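Local coordinates for putative lipoprotein (Bacteroides fragilis, PDB 3QNK) that is of unknown function but, as a SusD-like outer-membrane lipoprotein, probably binds glycans at the cell surface for uptake, at residues B[276-281]-B[471-476]; B[303-308]-B[478-483]. One frame throughout, in Å; residues are numbered along the deposited sequence.

Contact 1: residues B[276-281]-B[471-476]; sequences PTQELI and HGVRFV
The carboxylate of Glu279 grips His471 at two points. Glu279 OE2 accepts from His471 ND1 at 2.6 Å, a nearly straight bond that lies in the plane of the imidazole. Glu279 OE1 takes the backbone NH of the same residue, His471 N to Glu279 OE1 being 2.9 Å, on the syn lone pair. Carboxylate and ring planes stand 33° apart, and the Glu279 chain reaches strand 469-475 by bending at chi2 (84°), which turns CD back toward His471. One residue earlier the helix start supplies a backbone donor: Gln278 N binds His471 O at 2.9 Å, from above the carbonyl plane. The Gln278 side chain leaves with CB 3.9 Å from His471 CB and ends with OE1 against Val473 CG1 at 3.5 Å, while OE1 is itself hydrogen-bonded to Tyr359 OH. Thr277 is the N-cap, its OG1 accepting from Leu280 N at 3.1 Å and also bound to Asp44 O. The His-carboxylate hydrogen bond thus joins the capped start of helix 278-283 to the strand. The imidazole is held in rotation with a proton on ND1, and the carboxylate may also favour the doubly protonated ring, although Lys485, touching the same side chain, would work against it.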
ATOM      1  N   PRO B 276      25.899 -10.690   7.325  1.00 43.17           N
ATOM      2  CA  PRO B 276      26.384 -10.775   8.717  1.00 43.47           C
ATOM      3  C   PRO B 276      27.687  -9.970   8.901  1.00 50.79           C
ATOM      4  O   PRO B 276      28.537  -9.974   8.010  1.00 50.77           O
ATOM      5  CB  PRO B 276      26.612 -12.277   8.919  1.00 44.63           C
ATOM      6  CG  PRO B 276      25.700 -12.936   7.959  1.00 48.07           C
ATOM      7  CD  PRO B 276      25.607 -12.029   6.775  1.00 44.26           C
ATOM      8  N   THR B 277      27.817  -9.239  10.022  1.00 46.10           N
ATOM      9  CA  THR B 277      28.976  -8.386  10.297  1.00 44.49           C
ATOM     10  C   THR B 277      30.105  -9.145  10.969  1.00 48.03           C
ATOM     11  O   THR B 277      29.905 -10.200  11.578  1.00 47.43           O
ATOM     12  CB  THR B 277      28.560  -7.277  11.250  1.00 45.45           C
ATOM     13  OG1 THR B 277      27.880  -7.913  12.338  1.00 50.89           O
ATOM     14  CG2 THR B 277      27.667  -6.248  10.614  1.00 33.66           C
ATOM     15  N   GLN B 278      31.283  -8.556  10.957  1.00 44.29           N
ATOM     16  CA  GLN B 278      32.395  -9.156  11.653  1.00 43.10           C
ATOM     17  C   GLN B 278      32.092  -9.136  13.166  1.00 46.47           C
ATOM     18  O   GLN B 278      32.447 -10.078  13.866  1.00 47.21           O
ATOM     19  CB  GLN B 278      33.695  -8.433  11.284  1.00 44.11           C
ATOM     20  CG  GLN B 278      34.949  -9.180  11.681  1.00 46.19           C
ATOM     21  CD  GLN B 278      34.883 -10.627  11.272  1.00 51.72           C
ATOM     22  OE1 GLN B 278      34.521 -10.962  10.131  1.00 44.17           O
ATOM     23  NE2 GLN B 278      35.138 -11.506  12.228  1.00 39.43           N
ATOM     24  N   GLU B 279      31.327  -8.138  13.632  1.00 43.98           N
ATOM     25  CA  GLU B 279      30.916  -8.004  15.049  1.00 44.66           C
ATOM     26  C   GLU B 279      30.048  -9.184  15.495  1.00 52.25           C
ATOM     27  O   GLU B 279      30.202  -9.667  16.626  1.00 54.68           O
ATOM     28  CB  GLU B 279      30.167  -6.692  15.295  1.00 44.95           C
ATOM     29  CG  GLU B 279      31.115  -5.513  15.371  1.00 45.40           C
ATOM     30  CD  GLU B 279      31.558  -4.866  14.073  1.00 60.07           C
ATOM     31  OE1 GLU B 279      31.100  -5.305  12.992  1.00 49.53           O
ATOM     32  OE2 GLU B 279      32.393  -3.932  14.143  1.00 54.63           O
ATOM     33  N   LEU B 280      29.167  -9.659  14.605  1.00 47.63           N
ATOM     34  CA  LEU B 280      28.367 -10.830  14.902  1.00 47.86           C
ATOM     35  C   LEU B 280      29.228 -12.086  14.818  1.00 54.32           C
ATOM     36  O   LEU B 280      29.104 -12.950  15.687  1.00 55.69           O
ATOM     37  CB  LEU B 280      27.153 -10.961  13.970  1.00 46.81           C
ATOM     38  CG  LEU B 280      26.321 -12.230  14.115  1.00 49.70           C
ATOM     39  CD1 LEU B 280      25.686 -12.365  15.531  1.00 48.85           C
ATOM     40  CD2 LEU B 280      25.292 -12.308  13.034  1.00 48.58           C
ATOM     41  N   ILE B 281      30.100 -12.189  13.795  1.00 48.28           N
ATOM     42  CA  ILE B 281      30.951 -13.365  13.634  1.00 46.69           C
ATOM     43  C   ILE B 281      31.811 -13.525  14.893  1.00 48.98           C
ATOM     44  O   ILE B 281      31.925 -14.642  15.423  1.00 48.85           O
ATOM     45  CB  ILE B 281      31.774 -13.284  12.305  1.00 49.05           C
ATOM     46  CG1 ILE B 281      30.996 -13.911  11.133  1.00 47.94           C
ATOM     47  CG2 ILE B 281      33.108 -14.014  12.421  1.00 50.98           C
ATOM     48  CD1 ILE B 281      29.762 -13.309  10.737  1.00 51.64           C
ATOM     49  N   HIS B 471      32.077  -3.779  10.689  1.00 46.40           N
ATOM     50  CA  HIS B 471      33.156  -4.336   9.909  1.00 46.19           C
ATOM     51  C   HIS B 471      32.759  -5.601   9.151  1.00 52.06           C
ATOM     52  O   HIS B 471      31.666  -6.139   9.322  1.00 50.17           O
ATOM     53  CB  HIS B 471      34.328  -4.637  10.860  1.00 46.52           C
ATOM     54  CG  HIS B 471      34.854  -3.412  11.534  1.00 49.49           C
ATOM     55  ND1 HIS B 471      34.323  -2.959  12.733  1.00 49.90           N
ATOM     56  CD2 HIS B 471      35.782  -2.523  11.105  1.00 50.83           C
ATOM     57  CE1 HIS B 471      34.974  -1.841  13.014  1.00 48.94           C
ATOM     58  NE2 HIS B 471      35.851  -1.534  12.056  1.00 50.07           N
ATOM     59  N   GLY B 472      33.682  -6.043   8.304  1.00 50.78           N
ATOM     60  CA  GLY B 472      33.568  -7.260   7.506  1.00 50.27           C
ATOM     61  C   GLY B 472      34.933  -7.729   7.057  1.00 51.20           C
ATOM     62  O   GLY B 472      35.942  -7.257   7.573  1.00 52.02           O
ATOM     63  N   VAL B 473      34.987  -8.657   6.118  1.00 45.87           N
ATOM     64  CA  VAL B 473      36.259  -9.136   5.582  1.00 45.69           C
ATOM     65  C   VAL B 473      36.273  -8.959   4.049  1.00 52.42           C
ATOM     66  O   VAL B 473      35.222  -8.844   3.418  1.00 54.10           O
ATOM     67  CB  VAL B 473      36.674 -10.577   6.010  1.00 47.45           C
ATOM     68  CG1 VAL B 473      36.825 -10.671   7.522  1.00 45.53           C
ATOM     69  CG2 VAL B 473      35.717 -11.646   5.469  1.00 47.07           C
ATOM     70  N   ARG B 474      37.479  -8.920   3.476  1.00 48.40           N
ATOM     71  CA  ARG B 474      37.762  -8.789   2.057  1.00 48.99           C
ATOM     72  C   ARG B 474      38.929  -9.699   1.773  1.00 55.55           C
ATOM     73  O   ARG B 474      39.929  -9.611   2.481  1.00 56.24           O
ATOM     74  CB  ARG B 474      38.085  -7.325   1.768  1.00 48.82           C
ATOM     75  CG  ARG B 474      38.503  -6.987   0.385  1.00 66.85           C
ATOM     76  CD  ARG B 474      38.812  -5.500   0.332  1.00 79.24           C
ATOM     77  NE  ARG B 474      40.257  -5.258   0.338  1.00 87.38           N
ATOM     78  CZ  ARG B 474      40.854  -4.215   0.903  1.00 94.74           C
ATOM     79  NH1 ARG B 474      40.138  -3.281   1.520  1.00 87.86           N
ATOM     80  NH2 ARG B 474      42.168  -4.088   0.844  1.00 65.90           N
ATOM     81  N   PHE B 475      38.803 -10.602   0.792  1.00 52.87           N
ATOM     82  CA  PHE B 475      39.881 -11.537   0.453  1.00 53.13           C
ATOM     83  C   PHE B 475      40.815 -10.955  -0.601  1.00 60.15           C
ATOM     84  O   PHE B 475      40.394 -10.391  -1.619  1.00 60.35           O
ATOM     85  CB  PHE B 475      39.348 -12.903   0.034  1.00 54.56           C
ATOM     86  CG  PHE B 475      39.000 -13.729   1.263  1.00 55.23           C
ATOM     87  CD1 PHE B 475      37.865 -13.434   2.027  1.00 55.97           C
ATOM     88  CD2 PHE B 475      39.802 -14.798   1.656  1.00 55.98           C
ATOM     89  CE1 PHE B 475      37.569 -14.161   3.178  1.00 55.11           C
ATOM     90  CE2 PHE B 475      39.496 -15.526   2.809  1.00 57.04           C
ATOM     91  CZ  PHE B 475      38.394 -15.192   3.566  1.00 53.79           C
ATOM     92  N   VAL B 476      42.106 -11.050  -0.296  1.00 58.18           N
ATOM     93  CA  VAL B 476      43.209 -10.544  -1.126  1.00 57.64           C
ATOM     94  C   VAL B 476      43.891 -11.728  -1.859  1.00 61.65           C
ATOM     95  O   VAL B 476      44.698 -11.515  -2.764  1.00 62.70           O
ATOM     96  CB  VAL B 476      44.213  -9.674  -0.317  1.00 59.37           C
ATOM     97  CG1 VAL B 476      43.517  -8.444   0.257  1.00 57.73           C
ATOM     98  CG2 VAL B 476      44.900 -10.470   0.787  1.00 58.72           C
TER

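Contact 2: residues B[303-308]-B[478-483]; sequences VFDINT and PTEFKV
A short antiparallel strand pairing adds residues 304-305 to the edge of strand 480-488, with Phe304 and Phe481 as a hydrogen-bonded pair and Asp305 and Glu480 as the non-hydrogen-bonded pair beside it. Phe304 N reaches Phe481 O at 2.9 Å and Phe481 N returns to Phe304 O at 3.0 Å. Beyond the strand, Ile306 N closes on Thr479 O at 2.8 Å, so the pairing persists as the chain begins to turn. On the aromatic side, Phe304 CB sits over one face of the Phe481 ring, a CH-pi contact at 3.8 Å from the centroid and displaced toward the rim near CZ. The two rings are near parallel, planes 25° apart, but slid so far that they barely overlap, their centroids 5.3 Å from each other. Chi1 of 69° sets Phe481 CG between its backbone N and carbonyl carbon, and from there the ring lies against Phe304 CB. Further out, Phe304 CE2 touches Val483 CG2, and Tyr295 meets Phe304 edge-to-face. The other side of the sheet carries Asp305 and Glu480. Asp305 OD1 accepts from Asn307 N at 2.9 Å on its anti lone pair, and Thr479 OG1 lies 3.1 Å from that OD1, a weak bond; Asp305 OD2 is also within reach of that proton. Glu480 turns its polar end to Ser477 OG, and Val303 CG1 rests on Glu480 CB at 3.7 Å. The bond from Asn307 N makes an Asx turn, by which the chain leaves the edge strand of a small antiparallel sheet.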
ATOM      1  N   VAL B 303      47.100  -8.597   7.293  1.00 52.84           N
ATOM      2  CA  VAL B 303      46.642  -9.697   6.461  1.00 51.82           C
ATOM      3  C   VAL B 303      46.628 -10.984   7.285  1.00 57.09           C
ATOM      4  O   VAL B 303      47.604 -11.303   7.973  1.00 58.94           O
ATOM      5  CB  VAL B 303      47.481  -9.832   5.177  1.00 56.83           C
ATOM      6  CG1 VAL B 303      46.975 -10.973   4.302  1.00 56.73           C
ATOM      7  CG2 VAL B 303      47.491  -8.524   4.377  1.00 56.89           C
ATOM      8  N   PHE B 304      45.499 -11.695   7.237  1.00 51.12           N
ATOM      9  CA  PHE B 304      45.322 -12.966   7.895  1.00 50.57           C
ATOM     10  C   PHE B 304      45.186 -14.088   6.902  1.00 60.50           C
ATOM     11  O   PHE B 304      44.683 -13.872   5.809  1.00 61.69           O
ATOM     12  CB  PHE B 304      44.088 -12.958   8.765  1.00 50.48           C
ATOM     13  CG  PHE B 304      44.047 -11.811   9.729  1.00 50.82           C
ATOM     14  CD1 PHE B 304      44.622 -11.928  11.001  1.00 52.52           C
ATOM     15  CD2 PHE B 304      43.416 -10.614   9.384  1.00 48.69           C
ATOM     16  CE1 PHE B 304      44.564 -10.868  11.905  1.00 52.00           C
ATOM     17  CE2 PHE B 304      43.334  -9.572  10.296  1.00 50.65           C
ATOM     18  CZ  PHE B 304      43.899  -9.703  11.553  1.00 49.61           C
ATOM     19  N   ASP B 305      45.624 -15.296   7.290  1.00 59.72           N
ATOM     20  CA  ASP B 305      45.478 -16.506   6.498  1.00 60.90           C
ATOM     21  C   ASP B 305      44.435 -17.353   7.175  1.00 64.62           C
ATOM     22  O   ASP B 305      44.585 -17.703   8.346  1.00 63.05           O
ATOM     23  CB  ASP B 305      46.805 -17.257   6.352  1.00 64.95           C
ATOM     24  CG  ASP B 305      46.763 -18.388   5.341  1.00 81.40           C
ATOM     25  OD1 ASP B 305      46.072 -19.407   5.612  1.00 80.34           O
ATOM     26  OD2 ASP B 305      47.432 -18.263   4.279  1.00 90.89           O
ATOM     27  N   ILE B 306      43.370 -17.671   6.440  1.00 62.61           N
ATOM     28  CA  ILE B 306      42.208 -18.435   6.890  1.00 61.91           C
ATOM     29  C   ILE B 306      42.618 -19.773   7.556  1.00 64.54           C
ATOM     30  O   ILE B 306      41.886 -20.298   8.385  1.00 64.84           O
ATOM     31  CB  ILE B 306      41.280 -18.632   5.655  1.00 65.68           C
ATOM     32  CG1 ILE B 306      39.830 -18.550   6.041  1.00 67.02           C
ATOM     33  CG2 ILE B 306      41.605 -19.860   4.773  1.00 65.15           C
ATOM     34  CD1 ILE B 306      38.876 -18.553   4.828  1.00 86.18           C
ATOM     35  N   ASN B 307      43.805 -20.286   7.213  1.00 60.96           N
ATOM     36  CA  ASN B 307      44.327 -21.546   7.712  1.00 59.84           C
ATOM     37  C   ASN B 307      45.323 -21.367   8.855  1.00 65.57           C
ATOM     38  O   ASN B 307      45.344 -22.232   9.722  1.00 68.94           O
ATOM     39  CB  ASN B 307      44.933 -22.370   6.573  1.00 51.92           C
ATOM     40  CG  ASN B 307      43.890 -22.800   5.534  1.00 77.57           C
ATOM     41  OD1 ASN B 307      44.058 -22.604   4.318  1.00 66.09           O
ATOM     42  ND2 ASN B 307      42.759 -23.370   5.980  1.00 73.79           N
ATOM     43  N   THR B 308      46.125 -20.282   8.902  1.00 61.47           N
ATOM     44  CA  THR B 308      47.067 -20.099  10.022  1.00 61.82           C
ATOM     45  C   THR B 308      46.245 -19.659  11.238  1.00 66.47           C
ATOM     46  O   THR B 308      46.229 -20.364  12.253  1.00 66.76           O
ATOM     47  CB  THR B 308      48.256 -19.224   9.683  1.00 69.16           C
ATOM     48  OG1 THR B 308      47.847 -17.875   9.639  1.00 84.94           O
ATOM     49  CG2 THR B 308      48.914 -19.625   8.376  1.00 67.33           C
ATOM     50  N   PRO B 478      43.150 -16.507  -2.416  1.00 61.70           N
ATOM     51  CA  PRO B 478      42.184 -17.576  -2.083  1.00 60.95           C
ATOM     52  C   PRO B 478      42.189 -17.984  -0.612  1.00 65.33           C
ATOM     53  O   PRO B 478      41.239 -18.616  -0.157  1.00 63.84           O
ATOM     54  CB  PRO B 478      42.664 -18.763  -2.931  1.00 62.86           C
ATOM     55  CG  PRO B 478      43.411 -18.177  -4.004  1.00 68.78           C
ATOM     56  CD  PRO B 478      44.120 -16.988  -3.420  1.00 64.49           C
ATOM     57  N   THR B 479      43.250 -17.624   0.124  1.00 63.26           N
ATOM     58  CA  THR B 479      43.464 -18.042   1.507  1.00 62.11           C
ATOM     59  C   THR B 479      43.559 -16.848   2.501  1.00 64.34           C
ATOM     60  O   THR B 479      43.380 -17.051   3.698  1.00 62.37           O
ATOM     61  CB  THR B 479      44.738 -18.922   1.510  1.00 69.54           C
ATOM     62  OG1 THR B 479      44.885 -19.584   2.753  1.00 79.64           O
ATOM     63  CG2 THR B 479      46.007 -18.152   1.163  1.00 66.89           C
ATOM     64  N   GLU B 480      43.805 -15.621   2.009  1.00 60.64           N
ATOM     65  CA  GLU B 480      44.016 -14.454   2.855  1.00 58.70           C
ATOM     66  C   GLU B 480      43.010 -13.361   2.678  1.00 61.07           C
ATOM     67  O   GLU B 480      42.558 -13.087   1.563  1.00 60.11           O
ATOM     68  CB  GLU B 480      45.389 -13.842   2.598  1.00 60.89           C
ATOM     69  CG  GLU B 480      46.542 -14.789   2.823  1.00 73.21           C
ATOM     70  CD  GLU B 480      47.735 -14.458   1.955  1.00 86.64           C
ATOM     71  OE1 GLU B 480      47.568 -14.421   0.715  1.00 69.06           O
ATOM     72  OE2 GLU B 480      48.833 -14.222   2.512  1.00 77.64           O
ATOM     73  N   PHE B 481      42.785 -12.633   3.794  1.00 56.42           N
ATOM     74  CA  PHE B 481      41.841 -11.537   3.928  1.00 53.43           C
ATOM     75  C   PHE B 481      42.358 -10.442   4.854  1.00 56.41           C
ATOM     76  O   PHE B 481      43.287 -10.658   5.634  1.00 55.05           O
ATOM     77  CB  PHE B 481      40.493 -12.071   4.459  1.00 52.69           C
ATOM     78  CG  PHE B 481      40.527 -12.558   5.883  1.00 51.99           C
ATOM     79  CD1 PHE B 481      40.897 -13.865   6.181  1.00 55.05           C
ATOM     80  CD2 PHE B 481      40.191 -11.712   6.932  1.00 51.38           C
ATOM     81  CE1 PHE B 481      40.970 -14.306   7.515  1.00 55.01           C
ATOM     82  CE2 PHE B 481      40.254 -12.153   8.260  1.00 53.50           C
ATOM     83  CZ  PHE B 481      40.636 -13.446   8.544  1.00 52.31           C
ATOM     84  N   LYS B 482      41.722  -9.256   4.732  1.00 52.21           N
ATOM     85  CA  LYS B 482      41.871  -8.028   5.514  1.00 50.17           C
ATOM     86  C   LYS B 482      40.502  -7.735   6.157  1.00 52.94           C
ATOM     87  O   LYS B 482      39.473  -8.096   5.569  1.00 50.25           O
ATOM     88  CB  LYS B 482      42.308  -6.848   4.610  1.00 51.13           C
ATOM     89  CG  LYS B 482      43.772  -6.829   4.145  1.00 61.03           C
ATOM     90  CD  LYS B 482      43.921  -5.794   3.030  1.00 63.80           C
ATOM     91  CE  LYS B 482      45.335  -5.441   2.618  1.00 73.94           C
ATOM     92  NZ  LYS B 482      45.521  -3.964   2.484  1.00 69.29           N
ATOM     93  N   VAL B 483      40.480  -7.073   7.345  1.00 49.66           N
ATOM     94  CA  VAL B 483      39.227  -6.655   8.005  1.00 47.41           C
ATOM     95  C   VAL B 483      38.889  -5.275   7.459  1.00 52.11           C
ATOM     96  O   VAL B 483      39.760  -4.420   7.358  1.00 54.95           O
ATOM     97  CB  VAL B 483      39.293  -6.705   9.562  1.00 48.95           C
ATOM     98  CG1 VAL B 483      37.978  -6.244  10.198  1.00 47.04           C
ATOM     99  CG2 VAL B 483      39.667  -8.115  10.036  1.00 48.07           C
TER

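Overall arrangement
Both contacts belong to one three-stranded antiparallel sheet in which strand 480-488 runs between 304-305 and 469-475. Contact 1 ties the outer strand 469-475 to the start of helix 278-283 and is buried; contact 2 forms the opposite edge of the sheet and lies at the surface, with their centres about 12 Å apart. They meet where strands 469-475 and 480-488 pair: Arg474 O and Lys482 N make a probable backbone hydrogen bond and Phe475 meets Phe481. The chemistry differs accordingly: a carboxylate-imidazole pair and a helix-start NH join helix to strand where the contact is buried, whereas backbone pairing, aromatic packing and an Asx turn dominate at the edge.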